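Local coordinates for protein DMSP lyase (Ruegeria pomeroyi, PDB 5CU1) that binds an iron(III) ion within a cupin-type beta-barrel, as a member of a lyase family in the cupin clan, at residues E25-H30 / D44-Q49; A60-D65 / P188-V193; A74-A79 / F148-E153. All coordinates share one frame; numbering follows the deposited sequence.

Interaction 1. Residues E25-H30 / D44-Q49; sequences EFQALH and DSLTPQ
Gln27, on the helix 17-32, reaches out to Asp44 and Leu46 of the loop that leads into the short strand 47-48. This small surface contact lies in the N-terminal helical part of a cupin fold, well out from the centre of the chain. The helix segment starts at Glu25, whose side chain packs on Ala75 and Ile76 of the helix 74-83. Phe26 is buried, its ring packed on Leu192 and Leu194 of the strand 189-196 and on Leu42. Its carbonyl O accepts a hydrogen bond from N of His30, 3.2 Å away, one of the bonds that keep this turn helical.

Gln27 then faces the loop. Its CG stands anti to the carbonyl carbon (chi1 -78°) and the chain runs extended beyond it (chi2 168°), which carries the amide well clear of the helix. NE2 is the atom that does the touching. It comes to 4.1 Å from OD2 of Asp44, too far for a hydrogen bond, and OD1 of Asp44 is almost as near to NE2, at 4.2 Å. Amide and carboxylate are nearly parallel, 5° apart, but lie in different planes: OD2 lies well out of the amide plane and beyond NE2, whereas the N-H bonds of NE2 lie in that plane. Any attraction there is therefore probably a loose electrostatic one, and Asp44 is poorly ordered.

After Gln27 the inward-facing residues return: Leu29 packs on Leu36 and Ile76, and His30 on Leu42 and Leu36. The loop's other contribution is Leu46, which comes from the other side of the amide plane, off beyond its NE2 end: its CD1 methyl lies 4.3 Å from NE2 of Gln27.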
loop_
_atom_site.group_PDB
_atom_site.type_symbol
_atom_site.label_atom_id
_atom_site.label_comp_id
_atom_site.label_asym_id
_atom_site.label_seq_id
_atom_site.Cartn_x
_atom_site.Cartn_y
_atom_site.Cartn_z
ATOM N N GLU A 25 15.425 -0.646 2.494
ATOM C CA GLU A 25 14.815 -1.843 2.114
ATOM C C GLU A 25 13.957 -1.774 0.836
ATOM O O GLU A 25 14.014 -2.648 0.143
ATOM C CB GLU A 25 14.103 -2.535 3.209
ATOM C CG GLU A 25 14.824 -3.067 4.334
ATOM C CD GLU A 25 15.746 -4.140 4.072
ATOM O OE1 GLU A 25 15.844 -4.735 3.138
ATOM O OE2 GLU A 25 16.517 -4.284 4.860
ATOM N N PHE A 26 13.304 -0.643 0.608
ATOM C CA PHE A 26 12.655 -0.280 -0.592
ATOM C C PHE A 26 13.527 -0.259 -1.867
ATOM O O PHE A 26 13.165 -0.879 -2.744
ATOM C CB PHE A 26 11.613 0.838 -0.440
ATOM C CG PHE A 26 11.009 1.226 -1.691
ATOM C CD1 PHE A 26 10.169 0.442 -2.294
ATOM C CD2 PHE A 26 11.415 2.346 -2.350
ATOM C CE1 PHE A 26 9.738 0.701 -3.518
ATOM C CE2 PHE A 26 10.934 2.618 -3.590
ATOM C CZ PHE A 26 10.071 1.800 -4.154
ATOM N N GLN A 27 14.623 0.470 -1.806
ATOM C CA GLN A 27 15.597 0.732 -2.823
ATOM C C GLN A 27 16.239 -0.524 -3.368
ATOM O O GLN A 27 16.444 -0.668 -4.515
ATOM C CB GLN A 27 16.598 1.762 -2.296
ATOM C CG GLN A 27 16.086 3.124 -2.336
ATOM C CD GLN A 27 16.883 4.091 -1.612
ATOM O OE1 GLN A 27 17.417 3.770 -0.677
ATOM N NE2 GLN A 27 16.970 5.304 -2.092
ATOM N N ALA A 28 16.555 -1.409 -2.447
ATOM C CA ALA A 28 17.053 -2.729 -2.716
ATOM C C ALA A 28 16.128 -3.632 -3.213
ATOM O O ALA A 28 16.489 -4.276 -3.947
ATOM C CB ALA A 28 17.770 -3.316 -1.549
ATOM N N LEU A 29 14.865 -3.606 -2.999
ATOM C CA LEU A 29 13.912 -4.517 -3.650
ATOM C C LEU A 29 13.430 -4.167 -4.915
ATOM O O LEU A 29 13.122 -4.935 -5.623
ATOM C CB LEU A 29 12.713 -4.561 -2.734
ATOM C CG LEU A 29 11.444 -5.171 -3.139
ATOM C CD1 LEU A 29 11.603 -6.591 -3.079
ATOM C CD2 LEU A 29 10.460 -4.708 -2.316
ATOM N N HIS A 30 13.471 -2.946 -5.163
ATOM C CA HIS A 30 13.189 -2.318 -6.325
ATOM C C HIS A 30 14.148 -2.759 -7.350
ATOM O O HIS A 30 13.751 -3.252 -8.305
ATOM C CB HIS A 30 13.319 -0.920 -6.193
ATOM C CG HIS A 30 12.956 -0.145 -7.400
ATOM N ND1 HIS A 30 13.826 0.177 -8.356
ATOM C CD2 HIS A 30 11.808 0.374 -7.779
ATOM C CE1 HIS A 30 13.239 0.908 -9.236
ATOM N NE2 HIS A 30 12.017 1.045 -8.905
ATOM N N ASP A 44 16.816 8.186 -6.711
ATOM C CA ASP A 44 17.971 7.984 -5.858
ATOM C C ASP A 44 18.622 9.102 -4.746
ATOM O O ASP A 44 19.674 8.968 -4.119
ATOM C CB ASP A 44 18.942 7.001 -6.524
ATOM C CG ASP A 44 19.371 5.821 -5.558
ATOM O OD1 ASP A 44 18.947 4.667 -5.747
ATOM O OD2 ASP A 44 20.099 6.123 -4.606
ATOM N N SER A 45 17.762 9.999 -4.349
ATOM C CA SER A 45 17.592 11.301 -4.779
ATOM C C SER A 45 16.263 11.724 -4.375
ATOM O O SER A 45 15.573 12.279 -5.127
ATOM C CB SER A 45 17.904 11.450 -6.261
ATOM O OG SER A 45 19.113 10.862 -6.441
ATOM N N LEU A 46 15.979 11.551 -3.109
ATOM C CA LEU A 46 14.683 11.985 -2.590
ATOM C C LEU A 46 14.806 13.049 -1.437
ATOM O O LEU A 46 15.426 12.840 -0.507
ATOM C CB LEU A 46 13.996 10.751 -2.145
ATOM C CG LEU A 46 13.898 9.690 -3.161
ATOM C CD1 LEU A 46 14.198 8.564 -2.325
ATOM C CD2 LEU A 46 12.541 9.453 -3.630
ATOM N N THR A 47 14.206 14.162 -1.577
ATOM C CA THR A 47 14.160 15.207 -0.593
ATOM C C THR A 47 13.426 14.919 0.660
ATOM O O THR A 47 12.264 14.728 0.604
ATOM C CB THR A 47 13.693 16.461 -1.238
ATOM O OG1 THR A 47 14.665 16.802 -2.180
ATOM C CG2 THR A 47 13.492 17.593 -0.277
ATOM N N PRO A 48 14.023 15.044 1.850
ATOM C CA PRO A 48 13.347 14.693 3.107
ATOM C C PRO A 48 12.317 15.633 3.572
ATOM O O PRO A 48 12.534 16.683 3.165
ATOM C CB PRO A 48 14.497 14.492 4.089
ATOM C CG PRO A 48 15.578 14.093 3.285
ATOM C CD PRO A 48 15.449 14.815 1.952
ATOM N N GLN A 49 11.232 15.270 4.290
ATOM C CA GLN A 49 10.215 16.062 4.628
ATOM C C GLN A 49 9.725 15.540 5.854
ATOM O O GLN A 49 9.676 14.437 6.020
ATOM C CB GLN A 49 9.246 16.288 3.508
ATOM C CG GLN A 49 8.470 15.192 2.915
ATOM C CD GLN A 49 7.355 15.612 2.038
ATOM O OE1 GLN A 49 7.438 16.577 1.478
ATOM N NE2 GLN A 49 6.352 14.834 1.928
#

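Interaction 2. Residues A60-D65 / P188-V193; sequences ALMESD and PFMALV
The N of Asp65 donates a hydrogen bond to O of Leu61, 3.1 Å away, the last bond of the helix 57-64 within this segment, and the side chain of the same Asp65 lies against the ring of Pro188. Asp65 is the first residue to leave helical geometry, and its carboxylate reaches the residue just ahead of the strand 189-196. Both oxygens lie off the CB-CG edge of the proline ring: OD2 of Asp65 is 3.5 Å from CB of Pro188, and OD1 of Asp65 is 3.5 Å from the neighbouring ring carbon CG. These are van der Waals contacts of a carboxylate with aliphatic carbons, with no hydrogen bond between the two segments.

The second meeting point lies deeper and is wholly apolar. The CE methyl of Met190 comes in at about a right angle to the Met62 chain and butts against its side, 3.9 Å from SD and 4.1 Å from CG of Met62. Met62 has CG anti to its own N (chi1 -165°) and stays extended until it bends at chi3 (81°), so the thioether elbow, rather than the terminal methyl, receives Met190. Trp89, Tyr129 and Ile81 also border Met62, while Arg77 and Phe80 of the helix 74-83 press on Met190.

Phe189 points away from the helix, on the other side of the strand. Val193, farther along, touches Glu145, one of the iron ligands. The end of a short helix and the residue after it thus pack against the start of a central strand of an antiparallel sheet, on the outer side of a cupin barrel.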
loop_
_atom_site.group_PDB
_atom_site.type_symbol
_atom_site.label_atom_id
_atom_site.label_comp_id
_atom_site.label_asym_id
_atom_site.label_seq_id
_atom_site.Cartn_x
_atom_site.Cartn_y
_atom_site.Cartn_z
ATOM N N ALA A 60 -1.860 -1.069 14.812
ATOM C CA ALA A 60 -1.985 -2.133 15.758
ATOM C C ALA A 60 -2.227 -3.451 15.185
ATOM O O ALA A 60 -1.558 -4.285 15.478
ATOM C CB ALA A 60 -2.945 -1.862 16.880
ATOM N N LEU A 61 -3.209 -3.595 14.379
ATOM C CA LEU A 61 -3.420 -4.746 13.574
ATOM C C LEU A 61 -2.249 -5.288 12.765
ATOM O O LEU A 61 -2.030 -6.333 12.810
ATOM C CB LEU A 61 -4.788 -4.805 12.873
ATOM C CG LEU A 61 -6.146 -4.458 13.487
ATOM C CD1 LEU A 61 -7.230 -4.119 12.532
ATOM C CD2 LEU A 61 -6.511 -5.542 14.368
ATOM N N MET A 62 -1.584 -4.500 12.017
ATOM C CA MET A 62 -0.424 -4.802 11.269
ATOM C C MET A 62 0.711 -5.244 12.075
ATOM O O MET A 62 1.256 -6.101 11.710
ATOM C CB MET A 62 -0.057 -3.699 10.297
ATOM C CG MET A 62 0.953 -3.958 9.145
ATOM S SD MET A 62 1.319 -2.812 7.912
ATOM C CE MET A 62 2.285 -1.991 8.645
ATOM N N GLU A 63 0.996 -4.565 13.153
ATOM C CA GLU A 63 1.965 -4.955 14.052
ATOM C C GLU A 63 1.800 -6.283 14.845
ATOM O O GLU A 63 2.639 -7.009 14.988
ATOM C CB GLU A 63 2.524 -3.807 14.746
ATOM C CG GLU A 63 1.732 -3.019 15.688
ATOM C CD GLU A 63 2.186 -1.625 15.883
ATOM O OE1 GLU A 63 1.892 -1.111 16.847
ATOM O OE2 GLU A 63 2.744 -1.013 15.033
ATOM N N SER A 64 0.616 -6.512 15.203
ATOM C CA SER A 64 0.123 -7.655 15.718
ATOM C C SER A 64 -0.086 -8.928 14.925
ATOM O O SER A 64 0.050 -9.840 15.462
ATOM C CB SER A 64 -1.162 -7.304 16.404
ATOM O OG SER A 64 -1.258 -8.140 17.420
ATOM N N ASP A 65 -0.514 -8.875 13.692
ATOM C CA ASP A 65 -0.849 -10.008 12.821
ATOM C C ASP A 65 0.221 -11.141 12.747
ATOM O O ASP A 65 1.285 -10.955 12.530
ATOM C CB ASP A 65 -1.229 -9.462 11.504
ATOM C CG ASP A 65 -2.304 -10.112 10.884
ATOM O OD1 ASP A 65 -2.287 -11.274 10.934
ATOM O OD2 ASP A 65 -3.054 -9.390 10.199
ATOM N N PRO A 188 -4.396 -12.516 5.913
ATOM C CA PRO A 188 -4.081 -11.098 5.673
ATOM C C PRO A 188 -3.104 -10.934 4.523
ATOM O O PRO A 188 -2.615 -11.940 4.001
ATOM C CB PRO A 188 -3.433 -10.654 6.983
ATOM C CG PRO A 188 -2.772 -11.925 7.494
ATOM C CD PRO A 188 -3.748 -13.026 7.136
ATOM N N PHE A 189 -2.846 -9.693 4.115
ATOM C CA PHE A 189 -1.712 -9.398 3.234
ATOM C C PHE A 189 -1.133 -8.033 3.551
ATOM O O PHE A 189 -1.790 -7.172 4.152
ATOM C CB PHE A 189 -2.092 -9.474 1.739
ATOM C CG PHE A 189 -2.768 -8.232 1.205
ATOM C CD1 PHE A 189 -2.052 -7.275 0.520
ATOM C CD2 PHE A 189 -4.123 -8.033 1.384
ATOM C CE1 PHE A 189 -2.670 -6.134 0.037
ATOM C CE2 PHE A 189 -4.741 -6.902 0.897
ATOM C CZ PHE A 189 -4.007 -5.950 0.224
ATOM N N MET A 190 0.122 -7.864 3.156
ATOM C CA MET A 190 0.750 -6.555 3.057
ATOM C C MET A 190 1.284 -6.405 1.644
ATOM O O MET A 190 1.785 -7.376 1.064
ATOM C CB MET A 190 1.879 -6.411 4.069
ATOM C CG MET A 190 2.692 -5.159 3.884
ATOM S SD MET A 190 4.194 -5.143 4.858
ATOM C CE MET A 190 3.555 -5.643 6.449
ATOM N N ALA A 191 1.170 -5.205 1.081
ATOM C CA ALA A 191 1.717 -4.939 -0.251
ATOM C C ALA A 191 2.459 -3.631 -0.295
ATOM O O ALA A 191 2.156 -2.702 0.443
ATOM C CB ALA A 191 0.606 -4.931 -1.313
ATOM N N LEU A 192 3.444 -3.579 -1.173
ATOM C CA LEU A 192 4.020 -2.335 -1.625
ATOM C C LEU A 192 3.186 -1.873 -2.797
ATOM O O LEU A 192 2.855 -2.681 -3.668
ATOM C CB LEU A 192 5.474 -2.522 -2.047
ATOM C CG LEU A 192 6.110 -1.362 -2.815
ATOM C CD1 LEU A 192 6.370 -0.178 -1.881
ATOM C CD2 LEU A 192 7.393 -1.806 -3.531
ATOM N N VAL A 193 2.825 -0.589 -2.794
ATOM C CA VAL A 193 2.060 0.028 -3.866
ATOM C C VAL A 193 2.817 1.221 -4.441
ATOM O O VAL A 193 3.106 2.154 -3.711
ATOM C CB VAL A 193 0.699 0.506 -3.370
ATOM C CG1 VAL A 193 -0.188 0.919 -4.553
ATOM C CG2 VAL A 193 0.050 -0.570 -2.538
#

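Interaction 3. Residues A74-A79 / F148-E153; sequences AAIRDA and FILAGE
Leu150 and Ala151 meet Ile76 and Arg77 of the helix 74-83 at the end of the strand 144-150. Coming along that strand, Phe148 sets its ring edge-to-face with Tyr73, just ahead of the helix. Leu150 is the main partner: its CD2 branch ends 4.1 Å from CG2 of Ile76, the two side chains crossing at about a right angle. This is a helix laid against the barrel sheet of a cupin fold, and here the sheet carries a classic beta bulge, with Leu150 and Ala151 both facing Met190 of the next strand.

At Ala151 the chain turns a corner. Its CB lies 4.4 Å from CG of Arg77, touching the aliphatic stem of that arginine, while the guanidinium pairs with Asp78. NH1 of Arg77 gives a nearly straight bond (173°) to OD1 of Asp78, 2.8 Å away, a salt bridge met on the syn side, 23° out of the carboxylate plane. CB of Ala74 rests 4.0 Å above one face of the Arg77 guanidinium plane, offset toward the rim. Gly152 follows with a positive phi of 54°, and its backbone bonds to Thr69.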
loop_
_atom_site.group_PDB
_atom_site.type_symbol
_atom_site.label_atom_id
_atom_site.label_comp_id
_atom_site.label_asym_id
_atom_site.label_seq_id
_atom_site.Cartn_x
_atom_site.Cartn_y
_atom_site.Cartn_z
ATOM N N ALA A 74 10.626 -10.627 4.118
ATOM C CA ALA A 74 10.657 -10.339 5.526
ATOM C C ALA A 74 11.284 -9.166 5.957
ATOM O O ALA A 74 10.808 -8.536 6.758
ATOM C CB ALA A 74 11.090 -11.486 6.327
ATOM N N ALA A 75 12.332 -8.719 5.340
ATOM C CA ALA A 75 12.964 -7.466 5.770
ATOM C C ALA A 75 12.166 -6.199 5.726
ATOM O O ALA A 75 12.175 -5.496 6.564
ATOM C CB ALA A 75 14.275 -7.287 5.110
ATOM N N ILE A 76 11.529 -6.050 4.604
ATOM C CA ILE A 76 10.759 -4.928 4.214
ATOM C C ILE A 76 9.495 -4.885 4.865
ATOM O O ILE A 76 9.168 -3.951 5.247
ATOM C CB ILE A 76 10.797 -4.646 2.670
ATOM C CG1 ILE A 76 10.266 -3.306 2.363
ATOM C CG2 ILE A 76 10.087 -5.662 1.913
ATOM C CD1 ILE A 76 10.203 -2.901 0.984
ATOM N N ARG A 77 8.873 -5.979 4.946
ATOM C CA ARG A 77 7.835 -6.215 5.772
ATOM C C ARG A 77 8.017 -5.749 7.217
ATOM O O ARG A 77 7.244 -5.128 7.641
ATOM C CB ARG A 77 7.464 -7.582 5.670
ATOM C CG ARG A 77 6.285 -8.006 6.469
ATOM C CD ARG A 77 6.655 -8.794 7.605
ATOM N NE ARG A 77 6.687 -10.168 7.486
ATOM C CZ ARG A 77 7.318 -11.073 8.180
ATOM N NH1 ARG A 77 8.152 -11.086 9.011
ATOM N NH2 ARG A 77 7.092 -12.117 7.906
ATOM N N ASP A 78 9.051 -6.161 7.887
ATOM C CA ASP A 78 9.453 -5.805 9.208
ATOM C C ASP A 78 9.731 -4.358 9.373
ATOM O O ASP A 78 9.277 -3.773 10.186
ATOM C CB ASP A 78 10.481 -6.736 9.811
ATOM C CG ASP A 78 10.056 -8.210 9.842
ATOM O OD1 ASP A 78 9.058 -8.599 9.925
ATOM O OD2 ASP A 78 10.732 -9.084 9.836
ATOM N N ALA A 79 10.368 -3.840 8.405
ATOM C CA ALA A 79 10.531 -2.484 8.200
ATOM C C ALA A 79 9.321 -1.624 7.998
ATOM O O ALA A 79 9.198 -0.833 8.663
ATOM C CB ALA A 79 11.625 -2.269 7.293
ATOM N N PHE A 148 2.522 -4.972 -5.623
ATOM C CA PHE A 148 3.461 -5.976 -5.221
ATOM C C PHE A 148 3.226 -6.489 -3.835
ATOM O O PHE A 148 3.435 -5.875 -2.992
ATOM C CB PHE A 148 4.930 -5.576 -5.594
ATOM C CG PHE A 148 5.940 -6.628 -5.446
ATOM C CD1 PHE A 148 6.559 -7.238 -6.524
ATOM C CD2 PHE A 148 6.331 -6.967 -4.255
ATOM C CE1 PHE A 148 7.451 -8.132 -6.387
ATOM C CE2 PHE A 148 7.251 -7.936 -4.117
ATOM C CZ PHE A 148 7.769 -8.517 -5.209
ATOM N N ILE A 149 2.882 -7.667 -3.729
ATOM C CA ILE A 149 2.580 -8.353 -2.536
ATOM C C ILE A 149 3.860 -8.839 -1.719
ATOM O O ILE A 149 4.638 -9.584 -2.159
ATOM C CB ILE A 149 1.516 -9.461 -2.742
ATOM C CG1 ILE A 149 0.149 -8.995 -2.690
ATOM C CG2 ILE A 149 1.513 -10.452 -1.760
ATOM C CD1 ILE A 149 -0.397 -8.213 -3.747
ATOM N N LEU A 150 3.933 -8.448 -0.492
ATOM C CA LEU A 150 4.984 -8.779 0.416
ATOM C C LEU A 150 4.793 -9.982 1.317
ATOM O O LEU A 150 5.666 -10.620 1.523
ATOM C CB LEU A 150 5.484 -7.560 1.242
ATOM C CG LEU A 150 5.645 -6.188 0.699
ATOM C CD1 LEU A 150 5.556 -4.988 1.511
ATOM C CD2 LEU A 150 6.683 -6.182 -0.326
ATOM N N ALA A 151 3.562 -10.258 1.704
ATOM C CA ALA A 151 2.993 -10.973 2.834
ATOM C C ALA A 151 1.568 -11.304 2.793
ATOM O O ALA A 151 0.871 -10.659 2.359
ATOM C CB ALA A 151 3.407 -10.389 4.102
ATOM N N GLY A 152 1.268 -12.483 3.185
ATOM C CA GLY A 152 0.081 -13.246 2.936
ATOM C C GLY A 152 -0.360 -13.457 1.589
ATOM O O GLY A 152 0.332 -13.817 0.879
ATOM N N GLU A 153 -1.557 -13.087 1.372
ATOM C CA GLU A 153 -2.365 -13.427 0.290
ATOM C C GLU A 153 -3.660 -12.762 0.287
ATOM O O GLU A 153 -4.114 -12.561 1.208
ATOM C CB GLU A 153 -2.533 -14.928 0.232
ATOM C CG GLU A 153 -3.174 -15.454 -0.996
ATOM C CD GLU A 153 -3.311 -16.925 -1.065
ATOM O OE1 GLU A 153 -2.303 -17.520 -1.245
ATOM O OE2 GLU A 153 -4.331 -17.443 -0.930
#

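From the N terminus, the helix 17-32 is followed by the helix 34-39, and interaction 1 closes the loop of 13 residues between its segments. The chain then runs through the strand 47-48 into the helix 57-64, where interaction 2 opens; it closes only 122 residues later, on the strand 189-196. Interaction 3 opens and closes within that span, joining the helix 74-83 to the strand 144-150. Strands 144-150 and 189-196 are neighbours in one sheet, where Met190 O and Leu150 N, 2.9 Å apart, probably form a hydrogen bond. Interaction 1 stands apart in sequence, yet Leu29 CD2 lies 3.8 Å from Ile76 CD1, so the N-terminal helix packs against the helix of interaction 3.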